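Local coordinates for protein (S)-imine reductase (PDB 4OQY) that probably reduces imines to S-configured amines with NADPH as hydride donor, binding the cofactor through a Rossmann-type domain, at residues Leu62-Leu67 with Val88-Ser93. Numbering follows the deposited sequence.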
ATOM      1  N   LEU B  62       6.505 -31.768  20.006  1.00 23.03           N
ATOM      2  CA  LEU B  62       6.242 -30.565  19.221  1.00 22.70           C
ATOM      3  C   LEU B  62       5.369 -30.845  18.014  1.00 22.24           C
ATOM      4  O   LEU B  62       5.759 -31.579  17.095  1.00 22.19           O
ATOM      5  CB  LEU B  62       7.528 -29.924  18.731  1.00 23.13           C
ATOM      6  CG  LEU B  62       7.325 -28.577  18.043  1.00 23.06           C
ATOM      7  CD1 LEU B  62       6.844 -27.539  19.034  1.00 23.12           C
ATOM      8  CD2 LEU B  62       8.619 -28.115  17.409  1.00 23.57           C
ATOM      9  N   ILE B  63       4.175 -30.255  18.055  1.00 21.73           N
ATOM     10  CA  ILE B  63       3.145 -30.428  17.057  1.00 21.29           C
ATOM     11  C   ILE B  63       2.926 -29.093  16.362  1.00 21.30           C
ATOM     12  O   ILE B  63       2.421 -28.141  16.959  1.00 20.99           O
ATOM     13  CB  ILE B  63       1.801 -30.839  17.719  1.00 20.92           C
ATOM     14  CG1 ILE B  63       2.015 -32.003  18.704  1.00 20.99           C
ATOM     15  CG2 ILE B  63       0.759 -31.152  16.663  1.00 20.64           C
ATOM     16  CD1 ILE B  63       2.561 -33.296  18.121  1.00 21.07           C
ATOM     17  N   VAL B  64       3.280 -29.043  15.093  1.00 21.45           N
ATOM     18  CA  VAL B  64       3.114 -27.865  14.266  1.00 21.73           C
ATOM     19  C   VAL B  64       1.863 -28.004  13.432  1.00 22.14           C
ATOM     20  O   VAL B  64       1.701 -28.977  12.674  1.00 21.96           O
ATOM     21  CB  VAL B  64       4.286 -27.720  13.280  1.00 21.80           C
ATOM     22  CG1 VAL B  64       4.061 -26.525  12.354  1.00 21.70           C
ATOM     23  CG2 VAL B  64       5.581 -27.578  14.057  1.00 22.06           C
ATOM     24  N   LEU B  65       0.992 -27.017  13.549  1.00 22.97           N
ATOM     25  CA  LEU B  65      -0.263 -27.003  12.823  1.00 23.82           C
ATOM     26  C   LEU B  65      -0.206 -25.942  11.755  1.00 24.92           C
ATOM     27  O   LEU B  65       0.110 -24.775  12.021  1.00 24.97           O
ATOM     28  CB  LEU B  65      -1.444 -26.666  13.749  1.00 23.61           C
ATOM     29  CG  LEU B  65      -1.646 -27.448  15.047  1.00 23.59           C
ATOM     30  CD1 LEU B  65      -2.867 -26.890  15.753  1.00 23.75           C
ATOM     31  CD2 LEU B  65      -1.800 -28.946  14.861  1.00 23.69           C
ATOM     32  N   SER B  66      -0.521 -26.362  10.541  1.00 26.50           N
ATOM     33  CA  SER B  66      -0.615 -25.463   9.411  1.00 27.70           C
ATOM     34  C   SER B  66      -1.952 -25.694   8.740  1.00 28.28           C
ATOM     35  O   SER B  66      -2.045 -26.447   7.765  1.00 28.64           O
ATOM     36  CB  SER B  66       0.508 -25.753   8.425  1.00 28.11           C
ATOM     37  OG  SER B  66       0.541 -24.732   7.464  1.00 28.40           O
ATOM     38  N   LEU B  67      -2.990 -25.075   9.290  1.00 29.15           N
ATOM     39  CA  LEU B  67      -4.370 -25.303   8.847  1.00 29.13           C
ATOM     40  C   LEU B  67      -5.019 -23.984   8.463  1.00 28.99           C
ATOM     41  O   LEU B  67      -4.477 -22.922   8.720  1.00 28.03           O
ATOM     42  CB  LEU B  67      -5.160 -26.009   9.946  1.00 29.51           C
ATOM     43  CG  LEU B  67      -4.629 -27.416  10.268  1.00 29.78           C
ATOM     44  CD1 LEU B  67      -5.074 -27.902  11.631  1.00 29.76           C
ATOM     45  CD2 LEU B  67      -5.016 -28.426   9.197  1.00 30.17           C
ATOM     46  N   VAL B  88       3.266 -29.590  22.960  1.00 23.81           N
ATOM     47  CA  VAL B  88       3.453 -28.187  22.662  1.00 23.83           C
ATOM     48  C   VAL B  88       2.899 -27.982  21.269  1.00 23.44           C
ATOM     49  O   VAL B  88       3.406 -28.530  20.295  1.00 23.20           O
ATOM     50  CB  VAL B  88       4.932 -27.779  22.704  1.00 24.17           C
ATOM     51  CG1 VAL B  88       5.104 -26.331  22.275  1.00 24.23           C
ATOM     52  CG2 VAL B  88       5.511 -27.988  24.100  1.00 24.69           C
ATOM     53  N   ILE B  89       1.820 -27.225  21.187  1.00 23.30           N
ATOM     54  CA  ILE B  89       1.213 -26.924  19.910  1.00 23.06           C
ATOM     55  C   ILE B  89       1.743 -25.603  19.380  1.00 22.99           C
ATOM     56  O   ILE B  89       1.512 -24.553  19.971  1.00 23.06           O
ATOM     57  CB  ILE B  89      -0.300 -26.828  20.063  1.00 23.13           C
ATOM     58  CG1 ILE B  89      -0.831 -28.147  20.609  1.00 23.29           C
ATOM     59  CG2 ILE B  89      -0.942 -26.513  18.720  1.00 23.03           C
ATOM     60  CD1 ILE B  89      -2.233 -28.041  21.140  1.00 23.54           C
ATOM     61  N   ALA B  90       2.475 -25.666  18.282  1.00 22.68           N
ATOM     62  CA  ALA B  90       2.921 -24.480  17.569  1.00 22.65           C
ATOM     63  C   ALA B  90       1.895 -24.249  16.472  1.00 22.39           C
ATOM     64  O   ALA B  90       1.966 -24.844  15.397  1.00 22.09           O
ATOM     65  CB  ALA B  90       4.315 -24.703  17.003  1.00 22.84           C
ATOM     66  N   ASN B  91       0.871 -23.465  16.813  1.00 22.55           N
ATOM     67  CA  ASN B  91      -0.244 -23.206  15.924  1.00 22.49           C
ATOM     68  C   ASN B  91       0.063 -22.062  14.954  1.00 22.79           C
ATOM     69  O   ASN B  91       0.028 -20.897  15.338  1.00 22.47           O
ATOM     70  CB  ASN B  91      -1.467 -22.875  16.753  1.00 22.71           C
ATOM     71  CG  ASN B  91      -2.719 -22.832  15.927  1.00 22.61           C
ATOM     72  OD1 ASN B  91      -2.666 -22.871  14.705  1.00 22.69           O
ATOM     73  ND2 ASN B  91      -3.854 -22.781  16.591  1.00 22.80           N
ATOM     74  N   LEU B  92       0.405 -22.425  13.708  1.00 23.25           N
ATOM     75  CA  LEU B  92       0.788 -21.474  12.669  1.00 23.78           C
ATOM     76  C   LEU B  92      -0.373 -21.191  11.721  1.00 24.16           C
ATOM     77  O   LEU B  92      -0.170 -20.649  10.638  1.00 24.34           O
ATOM     78  CB  LEU B  92       2.025 -21.988  11.885  1.00 23.79           C
ATOM     79  CG  LEU B  92       3.297 -22.424  12.641  1.00 24.15           C
ATOM     80  CD1 LEU B  92       4.529 -22.351  11.749  1.00 24.48           C
ATOM     81  CD2 LEU B  92       3.571 -21.696  13.932  1.00 24.12           C
ATOM     82  N   SER B  93      -1.594 -21.519  12.148  1.00 24.67           N
ATOM     83  CA  SER B  93      -2.800 -21.220  11.385  1.00 25.26           C
ATOM     84  C   SER B  93      -3.239 -19.748  11.625  1.00 26.05           C
ATOM     85  O   SER B  93      -3.261 -19.325  12.770  1.00 26.82           O
ATOM     86  CB  SER B  93      -3.952 -22.158  11.829  1.00 25.13           C
ATOM     87  OG  SER B  93      -3.594 -23.539  11.912  1.00 25.24           O
TER
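Val88 packs its CG1 3.9 Å from Leu62 CD1, and its carbonyl O accepts a hydrogen bond from Ile63 N. On the other face of the sheet, Ile89, with CG2 anti to the backbone N (chi1 -59° to CG1), brings this methyl 3.6 Å from Leu65 CD1. Ala90 carries the parallel ladder onward, its N donating to Ile63 O and its O accepting from Leu65 N, while its small CB lies on the same face as Leu62 CD1 and Val64 CG2, within loose van der Waals reach of both. With CG anti to the backbone N (chi1 -170°), Asn91 sets its amide carbon CG 4.1 Å from Leu65 CD1. Its OD1 takes two bonds from Ser93, 3.0 Å from OG in the plane of the amide carbonyl and 3.1 Å from N, the latter closing an Asx turn. Leu92 N completes the ladder on Leu65 O. Ser93 OG, a donor to Asn91, also accepts from Leu67 N at 3.1 Å, linking the loops that leave the C-terminal ends of the two strands. An alanine in place of Asn91 would probably leave Ser93 N and OG without their shared acceptor and OG freer to turn from Leu67, an NADPH-binding residue. The two strands are the parallel pair of a beta-alpha-beta unit whose crossover runs through helix 70-77, which covers Leu65 and Ser93; Met18 of helix 13-24 touches Val64 and Leu92, helix 139-149 Leu62 and Val88, and strand 6-9 hydrogen-bonds along the far edge of strand 62-65.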